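PDB 6LUM: succinate dehydrogenase subunit A from Mycolicibacterium smegmatis MC2 51, which probably oxidises succinate to fumarate, using its bound FAD to pass the electrons on to the other subunits of the complex. Local coordinates for residues D[53-58]-D[112-117]; D[59-64]-D[127-132]. All blocks are in the same frame, centred on the assembly; numbering follows the deposited sequence.

How the contacts relate
From the N terminus, strand 51-52 runs straight into 53-58 and then 59-64, one continuous piece of chain that leads into helix 63-73. Helices 63-73 and 80-100 follow before the chain returns at 112-117 and closes contact 1; a little further on, 127-132 closes contact 2 against 59-64. The two loops therefore cross, since the four segments alternate along the sequence. Strands 114-115 and 132-133 bring the returning segments together, probably through a hydrogen bond from Arg115 N to Ala132 O. Contact 1 ties the connection between strand 51-52 and helix 63-73 to strand 114-115 and its approach, contact 2 to the loop entering strand 132-133, within the FAD-binding region.

Contact 1 of 2, residues D[53-58]-D[112-117]; sequences AALANV and IDQRRF
Gln114 reaches across to Leu55, Asn57 and Val58. Gln114 CB begins beside Val58, 4.4 Å from Val58 CG2. Gln114 CG lies anti to the carbonyl carbon (chi1 -43°), and at 4.6 Å it is only loosely approached by Asn57 CB. The chain then stays extended, which carries Gln114 CD to 4.3 Å from Leu55 CB. At the tip, the carboxamide lies against CB, CG and CD1 of Leu55, and the two side chains cross at about a right angle. The carboxamide also lies near the backbone carbonyls of Arg130 and Arg131.

Gln114 sits on strand 114-115, an outer member of a three-stranded antiparallel sheet whose middle strand is 132-133. The opposite outer strand, 51-52, runs on into 53-58, where Ala54 is the centre of an inverse gamma turn. Leu55 packs on Cys133 of the middle strand and on Ile91 and Leu95 of helix 80-100. Its CD1 approaches Ile112 CD1 at 4.3 Å, a modest apolar contact. Next along, Asn57 CB stands 3.8 Å from Ile112 O, and Ile112 also packs on Glu157 of the neighbouring subunit B.

Val58 CG1 comes 4.0 Å from Asp113 OD1. That carboxylate belongs mainly to other partners: OD2 is hydrogen-bonded to the Tyr134 hydroxyl, while OD1 takes a weak, strongly bent bond from the backbone amide of Gln114.

Contact 2 of 2, residues D[59-64]-D[127-132]; sequences EEDNWE and APVRRA
Val129 packs on Asp61 and Glu59 through different parts. The Val129 and Asp61 side chains cross at about a right angle, with Val129 CG2, anti to the backbone N, 3.6 Å from Asp61 CB. The Glu59 carboxylate comes up to the Val129 carbonyl, OE2 3.1 Å from Val129 O; both are acceptors, so no hydrogen bond forms. At Arg130 the extended side chain ends beside the Glu59 carboxylate in a long salt bridge, NH1 to OE1 3.8 Å, the two planes turned 55° apart. Arg116 brings a second guanidinium close to Arg130, so Glu59 may offset some of the repulsion.

Arg131 and Ala132 together face Arg115, a classic beta bulge where the chain enters strand 132-133 of the small antiparallel sheet. From this bulge the Arg131 chain runs extended to NE, which lies 3.1 Å from Asp61 OD2. The oxygen sits well out of the guanidinium plane, so this salt bridge rests on charge and no N-H points at it. Asn62 O approaches the guanidinium edge near its plane, 3.9 Å from Arg131 NH2. The Arg131 side chain also packs on Trp65 and His66 of helix 63-73. An alanine here would probably leave the buried Asp61 carboxylate without its cationic mate and open a gap against that helix.

Contact 1 of 2, residues D[53-58]-D[112-117]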
ATOM      1  N   ALA D  53     -17.002 -26.441  24.517  1.00 34.41           N
ATOM      2  CA  ALA D  53     -17.142 -27.035  23.198  1.00 34.41           C
ATOM      3  C   ALA D  53     -16.506 -28.410  23.239  1.00 34.41           C
ATOM      4  O   ALA D  53     -15.576 -28.652  24.011  1.00 34.41           O
ATOM      5  CB  ALA D  53     -16.493 -26.177  22.113  1.00 34.41           C
ATOM      6  N   ALA D  54     -17.021 -29.313  22.407  1.00 34.33           N
ATOM      7  CA  ALA D  54     -16.523 -30.685  22.355  1.00 34.33           C
ATOM      8  C   ALA D  54     -15.408 -30.755  21.318  1.00 34.33           C
ATOM      9  O   ALA D  54     -15.593 -31.183  20.179  1.00 34.33           O
ATOM     10  CB  ALA D  54     -17.653 -31.654  22.041  1.00 34.33           C
ATOM     11  N   LEU D  55     -14.224 -30.309  21.731  1.00 37.31           N
ATOM     12  CA  LEU D  55     -13.042 -30.369  20.881  1.00 37.31           C
ATOM     13  C   LEU D  55     -12.254 -31.651  21.075  1.00 37.31           C
ATOM     14  O   LEU D  55     -11.640 -32.140  20.121  1.00 37.31           O
ATOM     15  CB  LEU D  55     -12.120 -29.181  21.157  1.00 37.31           C
ATOM     16  CG  LEU D  55     -12.561 -27.757  20.827  1.00 37.31           C
ATOM     17  CD1 LEU D  55     -11.509 -26.784  21.301  1.00 37.31           C
ATOM     18  CD2 LEU D  55     -12.798 -27.594  19.341  1.00 37.31           C
ATOM     19  N   ALA D  56     -12.248 -32.196  22.292  1.00 39.08           N
ATOM     20  CA  ALA D  56     -11.527 -33.422  22.620  1.00 39.08           C
ATOM     21  C   ALA D  56     -10.035 -33.280  22.300  1.00 39.08           C
ATOM     22  O   ALA D  56      -9.489 -33.921  21.402  1.00 39.08           O
ATOM     23  CB  ALA D  56     -12.138 -34.626  21.896  1.00 39.08           C
ATOM     24  N   ASN D  57      -9.396 -32.385  23.052  1.00 41.72           N
ATOM     25  CA  ASN D  57      -7.952 -32.205  22.994  1.00 41.72           C
ATOM     26  C   ASN D  57      -7.230 -32.882  24.146  1.00 41.72           C
ATOM     27  O   ASN D  57      -6.182 -33.494  23.934  1.00 41.72           O
ATOM     28  CB  ASN D  57      -7.596 -30.718  22.980  1.00 41.72           C
ATOM     29  CG  ASN D  57      -7.765 -30.100  21.618  1.00 41.72           C
ATOM     30  OD1 ASN D  57      -7.522 -28.912  21.427  1.00 41.72           O
ATOM     31  ND2 ASN D  57      -8.190 -30.905  20.657  1.00 41.72           N
ATOM     32  N   VAL D  58      -7.762 -32.792  25.363  1.00 43.98           N
ATOM     33  CA  VAL D  58      -7.157 -33.469  26.503  1.00 43.98           C
ATOM     34  C   VAL D  58      -7.877 -34.765  26.853  1.00 43.98           C
ATOM     35  O   VAL D  58      -7.302 -35.606  27.563  1.00 43.98           O
ATOM     36  CB  VAL D  58      -7.106 -32.544  27.737  1.00 43.98           C
ATOM     37  CG1 VAL D  58      -6.479 -31.214  27.372  1.00 43.98           C
ATOM     38  CG2 VAL D  58      -8.494 -32.347  28.320  1.00 43.98           C
ATOM     39  N   ILE D 112      -4.965 -26.244  22.396  1.00 32.86           N
ATOM     40  CA  ILE D 112      -5.848 -25.492  23.295  1.00 32.86           C
ATOM     41  C   ILE D 112      -6.049 -26.314  24.558  1.00 32.86           C
ATOM     42  O   ILE D 112      -6.405 -27.492  24.488  1.00 32.86           O
ATOM     43  CB  ILE D 112      -7.224 -25.156  22.684  1.00 32.86           C
ATOM     44  CG1 ILE D 112      -7.171 -23.983  21.708  1.00 32.86           C
ATOM     45  CG2 ILE D 112      -8.216 -24.835  23.770  1.00 32.86           C
ATOM     46  CD1 ILE D 112      -8.424 -23.808  20.899  1.00 32.86           C
ATOM     47  N   ASP D 113      -5.879 -25.698  25.716  1.00 36.80           N
ATOM     48  CA  ASP D 113      -6.098 -26.394  26.969  1.00 36.80           C
ATOM     49  C   ASP D 113      -7.559 -26.288  27.366  1.00 36.80           C
ATOM     50  O   ASP D 113      -8.227 -25.294  27.081  1.00 36.80           O
ATOM     51  CB  ASP D 113      -5.213 -25.818  28.070  1.00 36.80           C
ATOM     52  CG  ASP D 113      -5.261 -26.631  29.338  1.00 36.80           C
ATOM     53  OD1 ASP D 113      -5.730 -27.783  29.284  1.00 36.80           O
ATOM     54  OD2 ASP D 113      -4.831 -26.122  30.392  1.00 36.80           O
ATOM     55  N   GLN D 114      -8.056 -27.330  28.024  1.00 36.20           N
ATOM     56  CA  GLN D 114      -9.441 -27.390  28.456  1.00 36.20           C
ATOM     57  C   GLN D 114      -9.496 -27.784  29.920  1.00 36.20           C
ATOM     58  O   GLN D 114      -8.534 -28.319  30.473  1.00 36.20           O
ATOM     59  CB  GLN D 114     -10.237 -28.381  27.619  1.00 36.20           C
ATOM     60  CG  GLN D 114      -9.944 -28.278  26.157  1.00 36.20           C
ATOM     61  CD  GLN D 114     -11.084 -28.755  25.317  1.00 36.20           C
ATOM     62  OE1 GLN D 114     -12.017 -29.373  25.820  1.00 36.20           O
ATOM     63  NE2 GLN D 114     -11.028 -28.470  24.030  1.00 36.20           N
ATOM     64  N   ARG D 115     -10.631 -27.510  30.552  1.00 39.37           N
ATOM     65  CA  ARG D 115     -10.795 -27.832  31.959  1.00 39.37           C
ATOM     66  C   ARG D 115     -12.230 -28.250  32.227  1.00 39.37           C
ATOM     67  O   ARG D 115     -13.134 -28.003  31.424  1.00 39.37           O
ATOM     68  CB  ARG D 115     -10.417 -26.655  32.855  1.00 39.37           C
ATOM     69  CG  ARG D 115     -11.424 -25.536  32.846  1.00 39.37           C
ATOM     70  CD  ARG D 115     -10.852 -24.277  33.465  1.00 39.37           C
ATOM     71  NE  ARG D 115     -11.878 -23.256  33.648  1.00 39.37           N
ATOM     72  CZ  ARG D 115     -11.623 -21.970  33.856  1.00 39.37           C
ATOM     73  NH1 ARG D 115     -10.372 -21.539  33.908  1.00 39.37           N
ATOM     74  NH2 ARG D 115     -12.621 -21.116  34.012  1.00 39.37           N
ATOM     75  N   ARG D 116     -12.422 -28.894  33.374  1.00 44.04           N
ATOM     76  CA  ARG D 116     -13.729 -29.398  33.759  1.00 44.04           C
ATOM     77  C   ARG D 116     -14.553 -28.297  34.403  1.00 44.04           C
ATOM     78  O   ARG D 116     -14.017 -27.354  34.990  1.00 44.04           O
ATOM     79  CB  ARG D 116     -13.596 -30.572  34.726  1.00 44.04           C
ATOM     80  CG  ARG D 116     -12.952 -30.211  36.042  1.00 44.04           C
ATOM     81  CD  ARG D 116     -12.907 -31.403  36.970  1.00 44.04           C
ATOM     82  NE  ARG D 116     -12.686 -32.646  36.242  1.00 44.04           N
ATOM     83  CZ  ARG D 116     -12.529 -33.832  36.821  1.00 44.04           C
ATOM     84  NH1 ARG D 116     -12.568 -33.938  38.142  1.00 44.04           N
ATOM     85  NH2 ARG D 116     -12.336 -34.914  36.079  1.00 44.04           N
ATOM     86  N   PHE D 117     -15.871 -28.426  34.296  1.00 41.43           N
ATOM     87  CA  PHE D 117     -16.753 -27.357  34.727  1.00 41.43           C
ATOM     88  C   PHE D 117     -18.132 -27.918  35.025  1.00 41.43           C
ATOM     89  O   PHE D 117     -18.662 -28.714  34.252  1.00 41.43           O
ATOM     90  CB  PHE D 117     -16.852 -26.266  33.657  1.00 41.43           C
ATOM     91  CG  PHE D 117     -17.645 -25.075  34.086  1.00 41.43           C
ATOM     92  CD1 PHE D 117     -17.031 -24.013  34.716  1.00 41.43           C
ATOM     93  CD2 PHE D 117     -19.005 -25.021  33.871  1.00 41.43           C
ATOM     94  CE1 PHE D 117     -17.756 -22.922  35.119  1.00 41.43           C
ATOM     95  CE2 PHE D 117     -19.734 -23.936  34.274  1.00 41.43           C
ATOM     96  CZ  PHE D 117     -19.110 -22.882  34.899  1.00 41.43           C
TER

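Contact 2 of 2, residues D[59-64]-D[127-132]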
ATOM      1  N   GLU D  59      -9.106 -34.948  26.390  1.00 43.55           N
ATOM      2  CA  GLU D  59      -9.894 -36.142  26.663  1.00 43.55           C
ATOM      3  C   GLU D  59     -10.635 -36.480  25.379  1.00 43.55           C
ATOM      4  O   GLU D  59     -10.304 -35.980  24.299  1.00 43.55           O
ATOM      5  CB  GLU D  59     -10.841 -35.925  27.852  1.00 43.55           C
ATOM      6  CG  GLU D  59     -10.143 -35.698  29.181  1.00 43.55           C
ATOM      7  CD  GLU D  59     -10.974 -36.162  30.353  1.00 43.55           C
ATOM      8  OE1 GLU D  59     -10.392 -36.457  31.415  1.00 43.55           O
ATOM      9  OE2 GLU D  59     -12.209 -36.234  30.210  1.00 43.55           O
ATOM     10  N   GLU D  60     -11.648 -37.332  25.477  1.00 48.81           N
ATOM     11  CA  GLU D  60     -12.463 -37.688  24.328  1.00 48.81           C
ATOM     12  C   GLU D  60     -13.920 -37.356  24.599  1.00 48.81           C
ATOM     13  O   GLU D  60     -14.474 -37.768  25.623  1.00 48.81           O
ATOM     14  CB  GLU D  60     -12.326 -39.168  23.980  1.00 48.81           C
ATOM     15  CG  GLU D  60     -12.878 -39.501  22.607  1.00 48.81           C
ATOM     16  CD  GLU D  60     -12.374 -38.550  21.535  1.00 48.81           C
ATOM     17  OE1 GLU D  60     -11.150 -38.319  21.464  1.00 48.81           O
ATOM     18  OE2 GLU D  60     -13.207 -38.026  20.767  1.00 48.81           O
ATOM     19  N   ASP D  61     -14.530 -36.607  23.685  1.00 44.56           N
ATOM     20  CA  ASP D  61     -15.969 -36.405  23.719  1.00 44.56           C
ATOM     21  C   ASP D  61     -16.459 -36.026  22.333  1.00 44.56           C
ATOM     22  O   ASP D  61     -15.745 -35.390  21.555  1.00 44.56           O
ATOM     23  CB  ASP D  61     -16.383 -35.345  24.745  1.00 44.56           C
ATOM     24  CG  ASP D  61     -15.703 -34.019  24.525  1.00 44.56           C
ATOM     25  OD1 ASP D  61     -14.778 -33.950  23.694  1.00 44.56           O
ATOM     26  OD2 ASP D  61     -16.098 -33.037  25.179  1.00 44.56           O
ATOM     27  N   ASN D  62     -17.673 -36.459  22.028  1.00 43.98           N
ATOM     28  CA  ASN D  62     -18.387 -36.049  20.834  1.00 43.98           C
ATOM     29  C   ASN D  62     -19.476 -35.073  21.237  1.00 43.98           C
ATOM     30  O   ASN D  62     -19.834 -34.965  22.411  1.00 43.98           O
ATOM     31  CB  ASN D  62     -18.994 -37.252  20.107  1.00 43.98           C
ATOM     32  CG  ASN D  62     -19.827 -38.121  21.019  1.00 43.98           C
ATOM     33  OD1 ASN D  62     -19.883 -37.895  22.223  1.00 43.98           O
ATOM     34  ND2 ASN D  62     -20.470 -39.130  20.451  1.00 43.98           N
ATOM     35  N   TRP D  63     -20.010 -34.357  20.253  1.00 43.04           N
ATOM     36  CA  TRP D  63     -20.996 -33.348  20.593  1.00 43.04           C
ATOM     37  C   TRP D  63     -22.308 -33.936  21.084  1.00 43.04           C
ATOM     38  O   TRP D  63     -23.147 -33.183  21.579  1.00 43.04           O
ATOM     39  CB  TRP D  63     -21.256 -32.431  19.404  1.00 43.04           C
ATOM     40  CG  TRP D  63     -21.557 -33.123  18.134  1.00 43.04           C
ATOM     41  CD1 TRP D  63     -20.715 -33.293  17.086  1.00 43.04           C
ATOM     42  CD2 TRP D  63     -22.800 -33.717  17.752  1.00 43.04           C
ATOM     43  NE1 TRP D  63     -21.346 -33.969  16.074  1.00 43.04           N
ATOM     44  CE2 TRP D  63     -22.630 -34.240  16.459  1.00 43.04           C
ATOM     45  CE3 TRP D  63     -24.038 -33.863  18.378  1.00 43.04           C
ATOM     46  CZ2 TRP D  63     -23.647 -34.899  15.785  1.00 43.04           C
ATOM     47  CZ3 TRP D  63     -25.045 -34.516  17.710  1.00 43.04           C
ATOM     48  CH2 TRP D  63     -24.845 -35.026  16.426  1.00 43.04           C
ATOM     49  N   GLU D  64     -22.509 -35.249  20.981  1.00 42.21           N
ATOM     50  CA  GLU D  64     -23.788 -35.813  21.390  1.00 42.21           C
ATOM     51  C   GLU D  64     -23.941 -35.798  22.904  1.00 42.21           C
ATOM     52  O   GLU D  64     -25.044 -35.582  23.418  1.00 42.21           O
ATOM     53  CB  GLU D  64     -23.946 -37.228  20.848  1.00 42.21           C
ATOM     54  CG  GLU D  64     -25.371 -37.744  20.916  1.00 42.21           C
ATOM     55  CD  GLU D  64     -25.702 -38.398  22.244  1.00 42.21           C
ATOM     56  OE1 GLU D  64     -26.797 -38.132  22.780  1.00 42.21           O
ATOM     57  OE2 GLU D  64     -24.874 -39.183  22.747  1.00 42.21           O
ATOM     58  N   ALA D 127     -19.246 -39.079  34.293  1.00 42.47           N
ATOM     59  CA  ALA D 127     -18.090 -38.486  34.953  1.00 42.47           C
ATOM     60  C   ALA D 127     -17.794 -37.154  34.281  1.00 42.47           C
ATOM     61  O   ALA D 127     -18.304 -36.877  33.192  1.00 42.47           O
ATOM     62  CB  ALA D 127     -16.871 -39.421  34.884  1.00 42.47           C
ATOM     63  N   PRO D 128     -16.992 -36.296  34.912  1.00 44.45           N
ATOM     64  CA  PRO D 128     -16.556 -35.068  34.238  1.00 44.45           C
ATOM     65  C   PRO D 128     -15.884 -35.370  32.906  1.00 44.45           C
ATOM     66  O   PRO D 128     -15.426 -36.483  32.647  1.00 44.45           O
ATOM     67  CB  PRO D 128     -15.573 -34.453  35.233  1.00 44.45           C
ATOM     68  CG  PRO D 128     -16.066 -34.920  36.552  1.00 44.45           C
ATOM     69  CD  PRO D 128     -16.615 -36.299  36.336  1.00 44.45           C
ATOM     70  N   VAL D 129     -15.838 -34.357  32.044  1.00 42.79           N
ATOM     71  CA  VAL D 129     -15.412 -34.578  30.667  1.00 42.79           C
ATOM     72  C   VAL D 129     -14.392 -33.536  30.219  1.00 42.79           C
ATOM     73  O   VAL D 129     -13.728 -33.710  29.192  1.00 42.79           O
ATOM     74  CB  VAL D 129     -16.636 -34.609  29.736  1.00 42.79           C
ATOM     75  CG1 VAL D 129     -17.334 -33.282  29.747  1.00 42.79           C
ATOM     76  CG2 VAL D 129     -16.245 -35.003  28.325  1.00 42.79           C
ATOM     77  N   ARG D 130     -14.239 -32.456  30.989  1.00 42.99           N
ATOM     78  CA  ARG D 130     -13.258 -31.409  30.694  1.00 42.99           C
ATOM     79  C   ARG D 130     -13.503 -30.795  29.311  1.00 42.99           C
ATOM     80  O   ARG D 130     -12.722 -30.956  28.375  1.00 42.99           O
ATOM     81  CB  ARG D 130     -11.827 -31.945  30.800  1.00 42.99           C
ATOM     82  CG  ARG D 130     -11.327 -32.071  32.213  1.00 42.99           C
ATOM     83  CD  ARG D 130      -9.836 -32.337  32.250  1.00 42.99           C
ATOM     84  NE  ARG D 130      -9.291 -32.102  33.582  1.00 42.99           N
ATOM     85  CZ  ARG D 130      -9.398 -32.958  34.592  1.00 42.99           C
ATOM     86  NH1 ARG D 130     -10.028 -34.113  34.422  1.00 42.99           N
ATOM     87  NH2 ARG D 130      -8.875 -32.662  35.773  1.00 42.99           N
ATOM     88  N   ARG D 131     -14.633 -30.099  29.208  1.00 38.88           N
ATOM     89  CA  ARG D 131     -15.013 -29.452  27.961  1.00 38.88           C
ATOM     90  C   ARG D 131     -14.523 -28.016  27.846  1.00 38.88           C
ATOM     91  O   ARG D 131     -14.110 -27.595  26.762  1.00 38.88           O
ATOM     92  CB  ARG D 131     -16.531 -29.456  27.807  1.00 38.88           C
ATOM     93  CG  ARG D 131     -17.073 -30.715  27.229  1.00 38.88           C
ATOM     94  CD  ARG D 131     -18.342 -30.466  26.477  1.00 38.88           C
ATOM     95  NE  ARG D 131     -18.850 -31.716  25.944  1.00 38.88           N
ATOM     96  CZ  ARG D 131     -19.563 -32.582  26.648  1.00 38.88           C
ATOM     97  NH1 ARG D 131     -19.860 -32.323  27.912  1.00 38.88           N
ATOM     98  NH2 ARG D 131     -19.980 -33.704  26.088  1.00 38.88           N
ATOM     99  N   ALA D 132     -14.560 -27.258  28.942  1.00 33.79           N
ATOM    100  CA  ALA D 132     -14.560 -25.801  28.854  1.00 33.79           C
ATOM    101  C   ALA D 132     -13.194 -25.269  28.453  1.00 33.79           C
ATOM    102  O   ALA D 132     -12.209 -25.477  29.165  1.00 33.79           O
ATOM    103  CB  ALA D 132     -14.988 -25.201  30.187  1.00 33.79           C
TER